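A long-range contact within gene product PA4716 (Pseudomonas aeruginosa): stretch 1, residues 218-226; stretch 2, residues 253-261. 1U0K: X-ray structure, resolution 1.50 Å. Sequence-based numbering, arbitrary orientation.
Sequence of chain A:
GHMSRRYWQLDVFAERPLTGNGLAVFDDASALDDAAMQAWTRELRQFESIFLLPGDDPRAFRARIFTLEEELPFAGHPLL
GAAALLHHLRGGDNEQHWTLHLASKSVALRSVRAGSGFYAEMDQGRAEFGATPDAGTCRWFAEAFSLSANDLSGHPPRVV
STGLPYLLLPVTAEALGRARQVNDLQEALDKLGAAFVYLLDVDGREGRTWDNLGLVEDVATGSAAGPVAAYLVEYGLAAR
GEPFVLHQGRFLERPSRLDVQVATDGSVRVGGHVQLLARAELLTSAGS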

# COMPACT_ATOMS: atom_id res chain seq x y z
N ASP A 218 -3.55 8.82 -5.06
CA ASP A 218 -4.71 8.01 -5.42
C ASP A 218 -4.83 8.00 -6.93
O ASP A 218 -4.68 9.03 -7.57
N VAL A 219 -5.10 6.83 -7.50
CA VAL A 219 -5.21 6.64 -8.94
C VAL A 219 -6.44 7.36 -9.52
O VAL A 219 -6.35 8.04 -10.54
N ALA A 220 -7.59 7.21 -8.86
CA ALA A 220 -8.85 7.72 -9.39
C ALA A 220 -9.88 7.82 -8.27
O ALA A 220 -10.34 6.80 -7.76
N THR A 221 -10.26 9.06 -7.91
CA THR A 221 -10.98 9.35 -6.68
C THR A 221 -12.45 9.65 -6.97
O THR A 221 -12.80 10.77 -7.34
N GLY A 222 -13.31 8.66 -6.78
CA GLY A 222 -14.74 8.83 -7.03
C GLY A 222 -15.40 9.85 -6.12
O GLY A 222 -16.37 10.50 -6.52
N SER A 223 -14.86 10.00 -4.91
CA SER A 223 -15.43 10.92 -3.93
C SER A 223 -15.14 12.39 -4.30
O SER A 223 -15.87 13.28 -3.85
N ALA A 224 -14.09 12.61 -5.09
CA ALA A 224 -13.75 13.94 -5.62
C ALA A 224 -14.35 14.18 -7.01
O ALA A 224 -14.54 15.33 -7.41
N ALA A 225 -14.64 13.11 -7.73
CA ALA A 225 -15.15 13.21 -9.09
C ALA A 225 -16.49 13.93 -9.13
O ALA A 225 -16.74 14.73 -10.03
N GLY A 226 -17.35 13.65 -8.15
CA GLY A 226 -18.63 14.31 -8.04
C GLY A 226 -18.47 15.81 -7.87
O GLY A 226 -18.94 16.57 -8.71
N GLU A 253 1.28 6.04 -13.80
CA GLU A 253 1.24 5.11 -14.93
C GLU A 253 -0.01 4.21 -14.91
O GLU A 253 0.00 3.08 -15.40
N ARG A 254 -1.10 4.75 -14.36
CA ARG A 254 -2.41 4.11 -14.37
C ARG A 254 -3.47 5.12 -14.80
O ARG A 254 -4.39 5.43 -14.04
N PRO A 255 -3.36 5.62 -16.03
CA PRO A 255 -4.31 6.60 -16.54
C PRO A 255 -5.71 5.99 -16.56
O PRO A 255 -5.89 4.85 -17.00
N SER A 256 -6.67 6.75 -16.05
CA SER A 256 -8.02 6.25 -15.81
C SER A 256 -9.03 7.31 -16.23
O SER A 256 -8.73 8.51 -16.22
N ARG A 257 -10.21 6.84 -16.60
CA ARG A 257 -11.30 7.70 -17.03
C ARG A 257 -12.49 7.53 -16.09
O ARG A 257 -12.92 6.40 -15.83
N LEU A 258 -12.98 8.64 -15.59
CA LEU A 258 -14.11 8.67 -14.67
C LEU A 258 -15.24 9.38 -15.40
O LEU A 258 -15.10 10.55 -15.78
N ASP A 259 -16.35 8.69 -15.62
CA ASP A 259 -17.52 9.26 -16.28
C ASP A 259 -18.33 10.06 -15.28
O ASP A 259 -18.62 9.58 -14.19
N VAL A 260 -18.70 11.28 -15.65
CA VAL A 260 -19.44 12.16 -14.76
C VAL A 260 -20.56 12.88 -15.51
O VAL A 260 -20.50 13.02 -16.72
N GLN A 261 -21.57 13.30 -14.77
CA GLN A 261 -22.66 14.11 -15.33
C GLN A 261 -23.42 14.82 -14.22
O GLN A 261 -23.62 14.28 -13.14

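Which side chains turn into the contact? On the strand, the alternation of an extended backbone sends Ser256, Leu258 and Val260 toward the first stretch, while Arg257 and Asp259 point away; Arg254, just before the strand, also points toward it. Facing them are Val219, Ala220 and, within the helix, Ala225. No hydrogen bond crosses between the stretches, so the fit rests on van der Waals packing.

How does Leu258 reach so many partners? With chi1 m and chi2 p, both its methyls lie against Ala220 CB (CD1 at 4.1 Å, CD2 at 4.2 Å), and CD2 also lies 3.9 Å from Ala225 CB. The same CD2 comes within 4.0 Å of Thr221 N, just before the helix. Val260, also m, extends the apolar patch, its CG1 4.2 Å from Ala225 CB and 3.9 Å from Ala225 O.

What does Val219 do at the other end? Its t rotamer places CG1 3.5 Å from Arg254 O and 3.5 Å from Ser256 OG, and 3.9 Å from Arg254 CB. This methyl therefore packs against polar atoms that are already paired with each other: Ser256, in the m rotamer, donates from OG to Arg254 O at 2.9 Å. Ser256 CB meanwhile sits 4.1 Å from Ala220 CB. Arg254 starts m, t, then turns at chi3 to 91°, between wells; its NE and NH2 find hydrogen bonds elsewhere in the structure.

Why does Thr221 contribute so little side chain? Its CA-to-CB bond points away from the strand, and in the m rotamer OG1 donates to Asp218 OD2 at 2.6 Å. Although Thr221 occupies the N-cap position, its side chain makes no capping bond.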

# COMPACT_ATOMS: atom_id res chain seq x y z
CB ASP A 218 -5.97 8.59 -4.77
CG ASP A 218 -7.16 7.62 -4.76
OD1 ASP A 218 -6.98 6.39 -4.85
OD2 ASP A 218 -8.34 8.03 -4.64
CB VAL A 219 -5.28 5.14 -9.31
CG1 VAL A 219 -5.56 4.93 -10.79
CG2 VAL A 219 -3.99 4.41 -8.88
CB ALA A 220 -9.36 6.82 -10.50
CB THR A 221 -10.31 10.55 -5.98
OG1 THR A 221 -8.90 10.31 -5.86
CG2 THR A 221 -10.78 10.71 -4.55
CB SER A 223 -14.95 10.61 -2.51
OG SER A 223 -13.53 10.55 -2.43
CB ALA A 224 -12.24 14.12 -5.70
CB ALA A 225 -15.28 11.82 -9.71
CB GLU A 253 2.54 4.28 -14.99
CG GLU A 253 3.56 4.87 -15.95
CD GLU A 253 4.00 6.26 -15.57
OE1 GLU A 253 4.83 6.39 -14.63
OE2 GLU A 253 3.53 7.23 -16.19
CB ARG A 254 -2.72 3.52 -12.98
CG ARG A 254 -2.02 2.19 -12.73
CD ARG A 254 -2.13 1.67 -11.32
NE ARG A 254 -3.28 0.78 -11.15
CZ ARG A 254 -3.30 -0.53 -11.41
NH1 ARG A 254 -2.22 -1.16 -11.85
NH2 ARG A 254 -4.41 -1.23 -11.21
CB PRO A 255 -3.81 6.89 -17.96
CG PRO A 255 -3.00 5.70 -18.33
CD PRO A 255 -2.35 5.26 -17.05
CB SER A 256 -8.22 5.93 -14.33
OG SER A 256 -7.21 5.05 -13.86
CB ARG A 257 -11.72 7.34 -18.45
CG ARG A 257 -10.63 7.56 -19.48
CD ARG A 257 -11.03 7.19 -20.89
NE ARG A 257 -10.99 5.75 -21.12
CZ ARG A 257 -9.88 5.02 -21.27
NH1 ARG A 257 -8.68 5.59 -21.23
NH2 ARG A 257 -9.98 3.71 -21.47
CB LEU A 258 -13.74 9.42 -13.39
CG LEU A 258 -12.55 8.91 -12.56
CD1 LEU A 258 -11.21 9.41 -13.09
CD2 LEU A 258 -12.70 9.31 -11.10
CB ASP A 259 -18.39 8.17 -16.91
CG ASP A 259 -17.65 7.38 -17.97
OD1 ASP A 259 -16.74 7.94 -18.60
OD2 ASP A 259 -17.91 6.19 -18.25
CB VAL A 260 -18.52 13.19 -14.07
CG1 VAL A 260 -17.55 12.50 -13.13
CG2 VAL A 260 -17.76 14.04 -15.10
CB GLN A 261 -23.61 13.24 -16.14
CG GLN A 261 -24.35 12.20 -15.32
CD GLN A 261 -25.08 11.20 -16.18
OE1 GLN A 261 -26.16 11.49 -16.70
NE2 GLN A 261 -24.51 10.00 -16.33